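Long-range contacts in tapirin (Caldicellulosiruptor kristjanssonii, PDB 6N2B), which binds cellulose and, as a cell-adhesion protein, probably attaches this extreme thermophile to plant biomass, with a calcium-binding beta-helical C-terminal domain: residues 224-228 / 242-247; 248-252 / 412-417; 314-320 / 333-337; 325-331 / 345-351. The contacts are given in a common frame with arbitrary orientation. Residues are numbered along the deposited sequence.

Contact 1. Residues 224-228 / 242-247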
loop_
_atom_site.group_PDB
_atom_site.type_symbol
_atom_site.label_atom_id
_atom_site.label_comp_id
_atom_site.label_asym_id
_atom_site.label_seq_id
_atom_site.Cartn_x
_atom_site.Cartn_y
_atom_site.Cartn_z
ATOM N N ARG A 224 -5.751 6.632 5.107
ATOM C CA ARG A 224 -6.266 7.794 4.396
ATOM C C ARG A 224 -5.158 8.845 4.382
ATOM O O ARG A 224 -4.872 9.475 5.412
ATOM C CB ARG A 224 -7.541 8.307 5.067
ATOM C CG ARG A 224 -8.060 9.634 4.556
ATOM C CD ARG A 224 -9.260 10.122 5.391
ATOM N NE ARG A 224 -10.348 9.142 5.399
ATOM C CZ ARG A 224 -11.380 9.183 4.562
ATOM N NH1 ARG A 224 -11.453 10.166 3.678
ATOM N NH2 ARG A 224 -12.331 8.250 4.611
ATOM N N GLY A 225 -4.537 9.027 3.211
ATOM C CA GLY A 225 -3.434 9.948 3.061
ATOM C C GLY A 225 -2.120 9.275 3.348
ATOM O O GLY A 225 -2.039 8.091 3.704
ATOM N N GLY A 226 -1.061 10.065 3.207
ATOM C CA GLY A 226 0.294 9.596 3.456
ATOM C C GLY A 226 0.698 8.508 2.471
ATOM O O GLY A 226 0.058 8.265 1.445
ATOM N N SER A 227 1.786 7.836 2.815
ATOM C CA SER A 227 2.272 6.759 1.986
ATOM C C SER A 227 2.479 5.520 2.839
ATOM O O SER A 227 2.440 5.564 4.070
ATOM C CB SER A 227 3.560 7.153 1.268
ATOM O OG SER A 227 3.358 8.304 0.482
ATOM N N ILE A 228 2.700 4.410 2.144
ATOM C CA ILE A 228 2.834 3.092 2.731
ATOM C C ILE A 228 4.137 2.514 2.217
ATOM O O ILE A 228 4.406 2.567 1.011
ATOM C CB ILE A 228 1.653 2.182 2.343
ATOM C CG1 ILE A 228 0.364 2.673 3.000
ATOM C CG2 ILE A 228 1.925 0.743 2.683
ATOM C CD1 ILE A 228 -0.833 2.548 2.098
ATOM N N ALA A 242 -7.077 1.985 0.912
ATOM C CA ALA A 242 -6.144 3.100 0.874
ATOM C C ALA A 242 -6.831 4.245 0.131
ATOM O O ALA A 242 -7.045 4.166 -1.083
ATOM C CB ALA A 242 -4.848 2.678 0.191
ATOM N N ILE A 243 -7.206 5.296 0.846
ATOM C CA ILE A 243 -7.921 6.420 0.246
ATOM C C ILE A 243 -6.992 7.624 0.199
ATOM O O ILE A 243 -6.583 8.141 1.245
ATOM C CB ILE A 243 -9.202 6.762 1.016
ATOM C CG1 ILE A 243 -10.100 5.538 1.140
ATOM C CG2 ILE A 243 -9.944 7.884 0.326
ATOM C CD1 ILE A 243 -11.273 5.770 2.074
ATOM N N GLY A 244 -6.678 8.088 -1.006
ATOM C CA GLY A 244 -5.752 9.200 -1.142
ATOM C C GLY A 244 -4.311 8.918 -0.746
ATOM O O GLY A 244 -3.599 9.851 -0.366
ATOM N N VAL A 245 -3.857 7.661 -0.835
ATOM C CA VAL A 245 -2.464 7.335 -0.553
ATOM C C VAL A 245 -1.580 7.834 -1.692
ATOM O O VAL A 245 -1.870 7.621 -2.877
ATOM C CB VAL A 245 -2.298 5.819 -0.347
ATOM C CG1 VAL A 245 -0.834 5.405 -0.506
ATOM C CG2 VAL A 245 -2.797 5.416 1.026
ATOM N N ASN A 246 -0.480 8.489 -1.339
ATOM C CA ASN A 246 0.423 9.014 -2.357
ATOM C C ASN A 246 1.294 7.917 -2.964
ATOM O O ASN A 246 1.312 7.720 -4.184
ATOM C CB ASN A 246 1.285 10.124 -1.756
ATOM C CG ASN A 246 0.501 11.407 -1.534
ATOM O OD1 ASN A 246 -0.376 11.756 -2.325
ATOM N ND2 ASN A 246 0.811 12.111 -0.454
ATOM N N ASN A 247 2.034 7.195 -2.142
ATOM C CA ASN A 247 2.846 6.101 -2.652
ATOM C C ASN A 247 2.610 4.836 -1.831
ATOM O O ASN A 247 2.287 4.898 -0.639
ATOM C CB ASN A 247 4.354 6.469 -2.658
ATOM C CG ASN A 247 4.623 7.868 -3.242
ATOM O OD1 ASN A 247 4.492 8.084 -4.450
ATOM N ND2 ASN A 247 5.016 8.809 -2.389
#
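Ala242 starts the segment on strand 240-250, its CB 4.4 Å from CD1 of Ile228. Ile243 follows as the parallel bridge partner of Arg224. Its carbonyl O accepts the amide N of Gly225 at 3.0 Å and also lies 3.2 Å from the CA of Arg224, a CA-H...O contact. Outside, Ile243 CD1 lies 3.7 Å from Arg224 NH2 and covers one face of the guanidinium, whose NE forms a salt bridge with Glu528. The chain turns its corner at Ile243 and Gly244, and Gly244, at positive phi, sends its O to 3.4 Å from the CA of Gly225. Gly225 and Gly226 on one coil and Gly244 on the other have backbone angles that suit glycine, consistent with the two coils bending side by side. Val245 then packs CG2 against Ile228 CD1 at 3.6 Å. Backbone bonding resumes beyond the corner: Asn246 N donates to Gly226 O (2.8 Å) and Ile228 N to Asn247 O (2.9 Å), while Asn247 N turns to the side-chain OG of Ser227 (3.1 Å). Ser227 OG also bonds Glu206, and the Asn246 side chain reaches both Glu206 and Lys267. Successive coils stacked in register are the hallmark of a parallel beta-helix. The chemistry implies that backbone bonds carry the stacking through the bend, with Ser227 OG taking the Asn247 N hydrogen that no main-chain acceptor of 224-228 receives.

Contact 2. Residues 248-252 / 412-417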
loop_
_atom_site.group_PDB
_atom_site.type_symbol
_atom_site.label_atom_id
_atom_site.label_comp_id
_atom_site.label_asym_id
_atom_site.label_seq_id
_atom_site.Cartn_x
_atom_site.Cartn_y
_atom_site.Cartn_z
ATOM N N LEU A 248 2.749 3.684 -2.490
ATOM C CA LEU A 248 2.812 2.386 -1.823
ATOM C C LEU A 248 4.052 1.704 -2.372
ATOM O O LEU A 248 4.021 1.200 -3.493
ATOM C CB LEU A 248 1.569 1.550 -2.082
ATOM C CG LEU A 248 1.373 0.246 -1.291
ATOM C CD1 LEU A 248 -0.040 -0.220 -1.441
ATOM C CD2 LEU A 248 2.300 -0.886 -1.717
ATOM N N ILE A 249 5.129 1.674 -1.599
ATOM C CA ILE A 249 6.382 1.049 -2.024
ATOM C C ILE A 249 6.585 -0.247 -1.251
ATOM O O ILE A 249 6.639 -0.244 -0.016
ATOM C CB ILE A 249 7.583 1.980 -1.817
ATOM C CG1 ILE A 249 7.463 3.211 -2.716
ATOM C CG2 ILE A 249 8.870 1.196 -2.038
ATOM C CD1 ILE A 249 8.443 4.294 -2.395
ATOM N N CYS A 250 6.726 -1.352 -1.966
ATOM C CA CYS A 250 7.023 -2.626 -1.328
ATOM C C CYS A 250 8.324 -3.160 -1.894
ATOM O O CYS A 250 8.412 -3.442 -3.094
ATOM C CB CYS A 250 5.914 -3.650 -1.536
ATOM S SG CYS A 250 6.440 -5.267 -0.900
ATOM N N LYS A 251 9.330 -3.307 -1.039
ATOM C CA LYS A 251 10.621 -3.776 -1.506
ATOM C C LYS A 251 10.868 -5.246 -1.179
ATOM O O LYS A 251 11.962 -5.753 -1.442
ATOM C CB LYS A 251 11.720 -2.872 -0.961
ATOM C CG LYS A 251 11.648 -1.486 -1.605
ATOM C CD LYS A 251 12.996 -0.786 -1.684
ATOM C CE LYS A 251 13.855 -1.237 -2.863
ATOM N NZ LYS A 251 15.002 -0.294 -3.092
ATOM N N GLY A 252 9.853 -5.952 -0.664
ATOM C CA GLY A 252 9.909 -7.384 -0.456
ATOM C C GLY A 252 9.281 -8.206 -1.578
ATOM O O GLY A 252 8.920 -7.691 -2.644
ATOM N N ILE A 412 13.842 4.118 -7.218
ATOM C CA ILE A 412 13.322 3.417 -6.049
ATOM C C ILE A 412 14.038 2.090 -5.856
ATOM O O ILE A 412 14.450 1.747 -4.740
ATOM C CB ILE A 412 11.799 3.240 -6.177
ATOM C CG1 ILE A 412 11.129 4.624 -6.089
ATOM C CG2 ILE A 412 11.289 2.259 -5.127
ATOM C CD1 ILE A 412 9.639 4.609 -6.204
ATOM N N LYS A 413 14.213 1.331 -6.942
ATOM C CA LYS A 413 15.014 0.112 -6.881
ATOM C C LYS A 413 16.388 0.378 -6.271
ATOM O O LYS A 413 16.945 -0.482 -5.578
ATOM C CB LYS A 413 15.154 -0.468 -8.289
ATOM C CG LYS A 413 15.301 -1.982 -8.364
ATOM C CD LYS A 413 15.902 -2.391 -9.700
ATOM C CE LYS A 413 14.832 -2.588 -10.789
ATOM N NZ LYS A 413 14.241 -3.964 -10.792
ATOM N N ASN A 414 16.937 1.565 -6.500
ATOM C CA ASN A 414 18.294 1.882 -6.096
ATOM C C ASN A 414 18.373 2.524 -4.725
ATOM O O ASN A 414 19.482 2.765 -4.240
ATOM C CB ASN A 414 18.956 2.811 -7.123
ATOM C CG ASN A 414 19.389 2.075 -8.390
ATOM O OD1 ASN A 414 19.647 0.869 -8.366
ATOM N ND2 ASN A 414 19.478 2.807 -9.501
ATOM N N PHE A 415 17.242 2.809 -4.090
ATOM C CA PHE A 415 17.246 3.474 -2.792
ATOM C C PHE A 415 17.280 2.428 -1.683
ATOM O O PHE A 415 16.406 1.550 -1.623
ATOM C CB PHE A 415 16.029 4.382 -2.645
ATOM C CG PHE A 415 16.138 5.347 -1.515
ATOM C CD1 PHE A 415 16.790 6.555 -1.676
ATOM C CD2 PHE A 415 15.595 5.044 -0.279
ATOM C CE1 PHE A 415 16.889 7.448 -0.627
ATOM C CE2 PHE A 415 15.694 5.933 0.773
ATOM C CZ PHE A 415 16.341 7.136 0.600
ATOM N N ASP A 416 18.299 2.516 -0.815
ATOM C CA ASP A 416 18.470 1.581 0.301
ATOM C C ASP A 416 17.804 2.186 1.541
ATOM O O ASP A 416 18.435 2.832 2.380
ATOM C CB ASP A 416 19.951 1.281 0.512
ATOM C CG ASP A 416 20.204 0.291 1.643
ATOM O OD1 ASP A 416 19.232 -0.166 2.286
ATOM O OD2 ASP A 416 21.391 -0.029 1.886
ATOM N N PHE A 417 16.487 1.958 1.642
ATOM C CA PHE A 417 15.684 2.540 2.715
ATOM C C PHE A 417 16.294 2.253 4.077
ATOM O O PHE A 417 16.342 3.133 4.943
ATOM C CB PHE A 417 14.249 1.999 2.662
ATOM C CG PHE A 417 13.373 2.678 1.642
ATOM C CD1 PHE A 417 13.309 2.206 0.332
ATOM C CD2 PHE A 417 12.605 3.782 1.988
ATOM C CE1 PHE A 417 12.508 2.823 -0.613
ATOM C CE2 PHE A 417 11.795 4.410 1.040
ATOM C CZ PHE A 417 11.748 3.926 -0.257
#
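Lys251 lays its aliphatic chain beside the Phe417 ring, CD 3.6 Å from CD1, and carries its amine on into a group of carbonyls. NZ donates to Ile412 O and to Phe415 O, both at 2.7 Å, and more weakly to Lys413 O at 3.2 Å. Ile412 and Lys413 lie in the C-terminal part of helix 408-413, and Ile412 O also accepts Phe415 N at 3.1 Å, so the lysine meets the chain near the helix's carbonyl end. Nearer the strand the contact is apolar: Ile249 CD1 lies 4.0 Å from Ile412 CD1 and 4.0 Å from Phe417 CZ. Phe417 stacks in turn on Tyr229 of the neighbouring strand 227-230. The contact fastens the segment after strand 393-396 to the outside of an early part of the beta-helix. A positive charge meeting the carbonyl end of a helix is consistent with the helix dipole, though Phe415 O lies beyond the helix, and the greasy shaft of Lys251 extends the hydrophobic patch, so one side chain serves both chemistries.

Contact 3. Residues 314-320 / 333-337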
loop_
_atom_site.group_PDB
_atom_site.type_symbol
_atom_site.label_atom_id
_atom_site.label_comp_id
_atom_site.label_asym_id
_atom_site.label_seq_id
_atom_site.Cartn_x
_atom_site.Cartn_y
_atom_site.Cartn_z
ATOM N N ILE A 314 1.437 1.538 -16.460
ATOM C CA ILE A 314 1.748 0.229 -15.883
ATOM C C ILE A 314 3.023 -0.276 -16.540
ATOM O O ILE A 314 3.115 -0.327 -17.768
ATOM C CB ILE A 314 0.587 -0.782 -16.046
ATOM C CG1 ILE A 314 1.041 -2.222 -15.781
ATOM C CG2 ILE A 314 -0.030 -0.703 -17.419
ATOM C CD1 ILE A 314 1.412 -2.503 -14.344
ATOM N N TYR A 315 4.016 -0.620 -15.732
ATOM C CA TYR A 315 5.265 -1.180 -16.226
ATOM C C TYR A 315 5.535 -2.473 -15.485
ATOM O O TYR A 315 5.418 -2.517 -14.258
ATOM C CB TYR A 315 6.432 -0.215 -16.026
ATOM C CG TYR A 315 6.146 1.187 -16.503
ATOM C CD1 TYR A 315 6.257 1.514 -17.842
ATOM C CD2 TYR A 315 5.756 2.182 -15.616
ATOM C CE1 TYR A 315 5.995 2.810 -18.292
ATOM C CE2 TYR A 315 5.504 3.473 -16.051
ATOM C CZ TYR A 315 5.616 3.779 -17.394
ATOM O OH TYR A 315 5.352 5.046 -17.847
ATOM N N SER A 316 5.894 -3.524 -16.216
ATOM C CA SER A 316 6.060 -4.804 -15.549
ATOM C C SER A 316 7.101 -5.658 -16.247
ATOM O O SER A 316 7.006 -5.915 -17.452
ATOM C CB SER A 316 4.742 -5.563 -15.477
ATOM O OG SER A 316 4.926 -6.744 -14.725
ATOM N N ASP A 317 8.086 -6.103 -15.475
ATOM C CA ASP A 317 9.098 -7.040 -15.937
ATOM C C ASP A 317 8.578 -8.476 -15.991
ATOM O O ASP A 317 9.360 -9.394 -16.271
ATOM C CB ASP A 317 10.334 -6.949 -15.036
ATOM C CG ASP A 317 11.098 -5.639 -15.219
ATOM O OD1 ASP A 317 10.812 -4.913 -16.194
ATOM O OD2 ASP A 317 11.992 -5.328 -14.398
ATOM N N GLY A 318 7.277 -8.669 -15.737
ATOM C CA GLY A 318 6.635 -9.972 -15.698
ATOM C C GLY A 318 5.264 -9.971 -16.352
ATOM O O GLY A 318 4.976 -9.122 -17.198
ATOM N N GLU A 319 4.401 -10.900 -15.957
ATOM C CA GLU A 319 3.152 -11.169 -16.660
ATOM C C GLU A 319 1.994 -10.531 -15.900
ATOM O O GLU A 319 1.748 -10.860 -14.732
ATOM C CB GLU A 319 2.961 -12.682 -16.820
ATOM C CG GLU A 319 1.581 -13.197 -17.251
ATOM C CD GLU A 319 1.480 -14.733 -17.130
ATOM O OE1 GLU A 319 2.139 -15.299 -16.232
ATOM O OE2 GLU A 319 0.756 -15.390 -17.914
ATOM N N VAL A 320 1.295 -9.612 -16.561
ATOM C CA VAL A 320 0.053 -9.074 -16.027
ATOM C C VAL A 320 -1.045 -10.063 -16.385
ATOM O O VAL A 320 -1.343 -10.264 -17.561
ATOM C CB VAL A 320 -0.257 -7.680 -16.587
ATOM C CG1 VAL A 320 -1.549 -7.150 -15.981
ATOM C CG2 VAL A 320 0.904 -6.708 -16.343
ATOM N N ILE A 333 -0.494 4.471 -20.734
ATOM C CA ILE A 333 0.629 3.712 -21.299
ATOM C C ILE A 333 0.851 2.418 -20.524
ATOM O O ILE A 333 0.621 2.343 -19.314
ATOM C CB ILE A 333 1.918 4.572 -21.346
ATOM C CG1 ILE A 333 2.976 3.910 -22.218
ATOM C CG2 ILE A 333 2.446 4.802 -19.961
ATOM C CD1 ILE A 333 4.144 4.828 -22.539
ATOM N N GLY A 334 1.303 1.393 -21.235
ATOM C CA GLY A 334 1.696 0.140 -20.631
ATOM C C GLY A 334 2.914 -0.440 -21.324
ATOM O O GLY A 334 3.008 -0.412 -22.558
ATOM N N ILE A 335 3.871 -0.930 -20.534
ATOM C CA ILE A 335 5.028 -1.663 -21.036
ATOM C C ILE A 335 5.249 -2.866 -20.138
ATOM O O ILE A 335 5.767 -2.729 -19.027
ATOM C CB ILE A 335 6.299 -0.803 -21.067
ATOM C CG1 ILE A 335 6.030 0.556 -21.703
ATOM C CG2 ILE A 335 7.399 -1.560 -21.777
ATOM C CD1 ILE A 335 7.220 1.500 -21.660
ATOM N N VAL A 336 4.856 -4.051 -20.603
ATOM C CA VAL A 336 4.892 -5.258 -19.789
ATOM C C VAL A 336 5.530 -6.380 -20.595
ATOM O O VAL A 336 5.629 -6.316 -21.819
ATOM C CB VAL A 336 3.487 -5.680 -19.303
ATOM C CG1 VAL A 336 2.717 -4.482 -18.823
ATOM C CG2 VAL A 336 2.731 -6.409 -20.401
ATOM N N LYS A 337 5.992 -7.404 -19.877
ATOM C CA LYS A 337 6.528 -8.597 -20.520
ATOM C C LYS A 337 5.414 -9.387 -21.196
ATOM O O LYS A 337 5.550 -9.825 -22.345
ATOM C CB LYS A 337 7.258 -9.466 -19.483
ATOM C CG LYS A 337 8.061 -10.672 -20.031
ATOM C CD LYS A 337 9.278 -10.194 -20.831
ATOM C CE LYS A 337 10.356 -11.264 -20.936
ATOM N NZ LYS A 337 11.138 -11.132 -22.205
#
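Three good backbone hydrogen bonds hold these parallel strands: Ile314 N to Ile333 O at 3.1 Å, Ile335 N to Ile314 O at 2.9 Å, and Ser316 N to Ile335 O at 2.9 Å. Lys337 N closes the ladder weakly, 3.0 Å from Ser316 O and 3.3 Å from Gly318 O. At the corner Ser316 OG accepts Gly318 N at 3.2 Å, an ST turn that shapes the bend, and also bonds Thr296. The axes of strands 314-316 and 333-336 run 4.6 Å apart and 6° from parallel, as in successive beta-helix coils. Side chains alternate between the two faces. On the one with Ile314, Ser316 and Val336, Val336 CG1 lies 4.1 Å from Ile314 CG1 and 3.8 Å from Val320 CG2, so it touches residues before and after the corner. A CB on Gly334 would crowd Ile314 CG2. On the other face, Ile335 CD1 sits at the edge of the Tyr315 ring, 3.8 Å from CE1; Tyr405 and Pro406, from the loop that precedes helix 408-413, cover the tyrosine. The chemistry implies largely apolar faces, Ile314 and Val336 turned into the beta-helix interior with hydrogen-bonded Ser316 the exception, Tyr315 and Ile335 beneath a covering loop.

Contact 4. Residues 325-331 / 345-351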
loop_
_atom_site.group_PDB
_atom_site.type_symbol
_atom_site.label_atom_id
_atom_site.label_comp_id
_atom_site.label_asym_id
_atom_site.label_seq_id
_atom_site.Cartn_x
_atom_site.Cartn_y
_atom_site.Cartn_z
ATOM N N TYR A 325 -13.021 -12.826 -14.049
ATOM C CA TYR A 325 -13.945 -11.695 -14.211
ATOM C C TYR A 325 -13.326 -10.356 -13.834
ATOM O O TYR A 325 -14.057 -9.361 -13.730
ATOM C CB TYR A 325 -15.247 -11.886 -13.434
ATOM C CG TYR A 325 -16.049 -13.039 -13.964
ATOM C CD1 TYR A 325 -15.857 -14.324 -13.466
ATOM C CD2 TYR A 325 -16.975 -12.860 -14.990
ATOM C CE1 TYR A 325 -16.576 -15.410 -13.962
ATOM C CE2 TYR A 325 -17.707 -13.938 -15.495
ATOM C CZ TYR A 325 -17.501 -15.212 -14.976
ATOM O OH TYR A 325 -18.212 -16.291 -15.456
ATOM N N GLY A 326 -12.008 -10.277 -13.672
ATOM C CA GLY A 326 -11.386 -9.002 -13.373
ATOM C C GLY A 326 -11.431 -8.044 -14.549
ATOM O O GLY A 326 -11.386 -8.440 -15.709
ATOM N N ASN A 327 -11.513 -6.753 -14.224
ATOM C CA ASN A 327 -11.558 -5.665 -15.193
ATOM C C ASN A 327 -10.330 -4.801 -15.002
ATOM O O ASN A 327 -10.131 -4.243 -13.918
ATOM C CB ASN A 327 -12.797 -4.798 -15.004
ATOM C CG ASN A 327 -13.976 -5.306 -15.757
ATOM O OD1 ASN A 327 -14.349 -4.746 -16.785
ATOM N ND2 ASN A 327 -14.585 -6.377 -15.252
ATOM N N PHE A 328 -9.534 -4.651 -16.054
ATOM C CA PHE A 328 -8.309 -3.872 -15.968
ATOM C C PHE A 328 -8.265 -2.873 -17.113
ATOM O O PHE A 328 -8.313 -3.276 -18.278
ATOM C CB PHE A 328 -7.092 -4.788 -16.000
ATOM C CG PHE A 328 -5.801 -4.054 -15.955
ATOM C CD1 PHE A 328 -5.667 -2.924 -15.170
ATOM C CD2 PHE A 328 -4.717 -4.487 -16.707
ATOM C CE1 PHE A 328 -4.475 -2.238 -15.137
ATOM C CE2 PHE A 328 -3.518 -3.811 -16.672
ATOM C CZ PHE A 328 -3.388 -2.691 -15.884
ATOM N N GLU A 329 -8.152 -1.580 -16.790
ATOM C CA GLU A 329 -8.077 -0.514 -17.786
ATOM C C GLU A 329 -6.740 0.210 -17.712
ATOM O O GLU A 329 -6.302 0.598 -16.625
ATOM C CB GLU A 329 -9.188 0.514 -17.596
ATOM C CG GLU A 329 -10.581 -0.044 -17.442
ATOM C CD GLU A 329 -11.625 1.047 -17.605
ATOM O OE1 GLU A 329 -11.264 2.246 -17.449
ATOM O OE2 GLU A 329 -12.791 0.704 -17.908
ATOM N N ILE A 330 -6.118 0.430 -18.867
ATOM C CA ILE A 330 -4.890 1.204 -18.969
ATOM C C ILE A 330 -5.227 2.568 -19.554
ATOM O O ILE A 330 -5.682 2.665 -20.701
ATOM C CB ILE A 330 -3.845 0.481 -19.823
ATOM C CG1 ILE A 330 -3.569 -0.906 -19.243
ATOM C CG2 ILE A 330 -2.566 1.311 -19.902
ATOM C CD1 ILE A 330 -2.742 -1.766 -20.143
ATOM N N GLY A 331 -4.981 3.627 -18.777
ATOM C CA GLY A 331 -5.448 4.947 -19.161
ATOM C C GLY A 331 -4.534 5.689 -20.108
ATOM O O GLY A 331 -5.004 6.508 -20.904
ATOM N N GLY A 345 -11.793 -12.599 -17.815
ATOM C CA GLY A 345 -11.239 -11.286 -17.580
ATOM C C GLY A 345 -11.576 -10.318 -18.705
ATOM O O GLY A 345 -12.213 -10.655 -19.708
ATOM N N ARG A 346 -11.138 -9.072 -18.512
ATOM C CA ARG A 346 -11.254 -8.030 -19.530
ATOM C C ARG A 346 -10.180 -6.977 -19.309
ATOM O O ARG A 346 -10.019 -6.476 -18.194
ATOM C CB ARG A 346 -12.633 -7.360 -19.520
ATOM C CG ARG A 346 -12.680 -6.176 -20.466
ATOM C CD ARG A 346 -14.088 -5.808 -20.882
ATOM N NE ARG A 346 -14.927 -5.414 -19.757
ATOM C CZ ARG A 346 -16.057 -4.720 -19.874
ATOM N NH1 ARG A 346 -16.491 -4.339 -21.076
ATOM N NH2 ARG A 346 -16.755 -4.409 -18.784
ATOM N N THR A 347 -9.457 -6.638 -20.368
ATOM C CA THR A 347 -8.484 -5.559 -20.331
ATOM C C THR A 347 -8.823 -4.584 -21.438
ATOM O O THR A 347 -8.858 -4.974 -22.608
ATOM C CB THR A 347 -7.062 -6.070 -20.502
ATOM O OG1 THR A 347 -6.788 -7.042 -19.493
ATOM C CG2 THR A 347 -6.086 -4.927 -20.376
ATOM N N THR A 348 -9.065 -3.327 -21.065
ATOM C CA THR A 348 -9.400 -2.252 -21.988
ATOM C C THR A 348 -8.233 -1.274 -22.090
ATOM O O THR A 348 -7.786 -0.724 -21.079
ATOM C CB THR A 348 -10.663 -1.519 -21.534
ATOM O OG1 THR A 348 -11.750 -2.445 -21.464
ATOM C CG2 THR A 348 -11.024 -0.404 -22.512
ATOM N N ILE A 349 -7.749 -1.052 -23.305
ATOM C CA ILE A 349 -6.854 0.062 -23.595
ATOM C C ILE A 349 -7.744 1.259 -23.902
ATOM O O ILE A 349 -8.489 1.245 -24.883
ATOM C CB ILE A 349 -5.919 -0.261 -24.767
ATOM C CG1 ILE A 349 -5.430 -1.710 -24.664
ATOM C CG2 ILE A 349 -4.747 0.714 -24.834
ATOM C CD1 ILE A 349 -4.647 -2.027 -23.386
ATOM N N LYS A 350 -7.705 2.276 -23.051
ATOM C CA LYS A 350 -8.593 3.415 -23.224
ATOM C C LYS A 350 -8.047 4.361 -24.285
ATOM O O LYS A 350 -6.865 4.319 -24.639
ATOM C CB LYS A 350 -8.783 4.170 -21.908
ATOM C CG LYS A 350 -9.459 3.367 -20.816
ATOM C CD LYS A 350 -10.653 4.124 -20.241
ATOM C CE LYS A 350 -11.893 3.998 -21.106
ATOM N NZ LYS A 350 -12.920 5.063 -20.862
ATOM N N SER A 351 -8.931 5.231 -24.782
ATOM C CA SER A 351 -8.593 6.120 -25.891
ATOM C C SER A 351 -7.341 6.923 -25.583
ATOM O O SER A 351 -7.180 7.461 -24.483
ATOM C CB SER A 351 -9.745 7.082 -26.183
ATOM O OG SER A 351 -10.989 6.406 -26.215
#
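Tyr325 begins the segment in a loop, its CA-to-CB bond pointing away from 345-351 and its ring meeting that of Tyr306 almost in parallel. Gly326 opens the ladder: its O accepts Arg346 N at 2.9 Å. Asn327 then adds a side-chain rung, with OD1 taking hydrogen bonds from both NE and NH2 of Arg346, each at 3.1 Å. Arg346 NH1 also lies close to the like-charged Arg367. Phe328 turns to the opposite face and places CD2 3.9 Å from Thr347 CG2, with Val320 and Val322 also against its ring; its N bonds Arg346 O, and its O bonds Thr348 N, both at 2.9 Å. The axes of strands 327-330 and 346-349 come within 4.7 Å at 15°; the strands belong to neighbouring coils of a right-handed parallel beta-helix, in which each coil repeats the backbone pairing of the one before. Glu329 returns to the face of Asn327, where its CG lies 4.4 Å from Thr348 CB and its OE1 3.4 Å from Lys350 CD; the glutamate also makes a long, weak ion pair with Lys310. Ile330 points inward, CD1 3.8 Å from Ile349 CD1, while its N bonds Thr348 O at 3.0 Å and its O accepts Lys350 N at 3.1 Å. Gly331 turns the corner, its CA 4.4 Å from Lys350 CB.

Contacts 1, 3 and 4 each join one coil of the beta-helix to the next; contact 2 instead ties strand 240-250, shared with contact 1, to a segment 160 residues later. Contacts 1 and 2 touch through Ile228 and Leu248 or Ile249. Contacts 3 and 4 alternate along the chain and meet in the interior, where Ile314 and Val320 pack on Phe328 and Ile330. Contact 3 is the most buried, with apolar side chains on both faces. Contact 4 has a largely apolar inner face but a polar, more exposed outer one, and contact 1 combines a glycine corner and polar side chains with an apolar Ile228-Val245 pair. Contact 2, partly buried, relies on a lysine amine rather than a strand ladder.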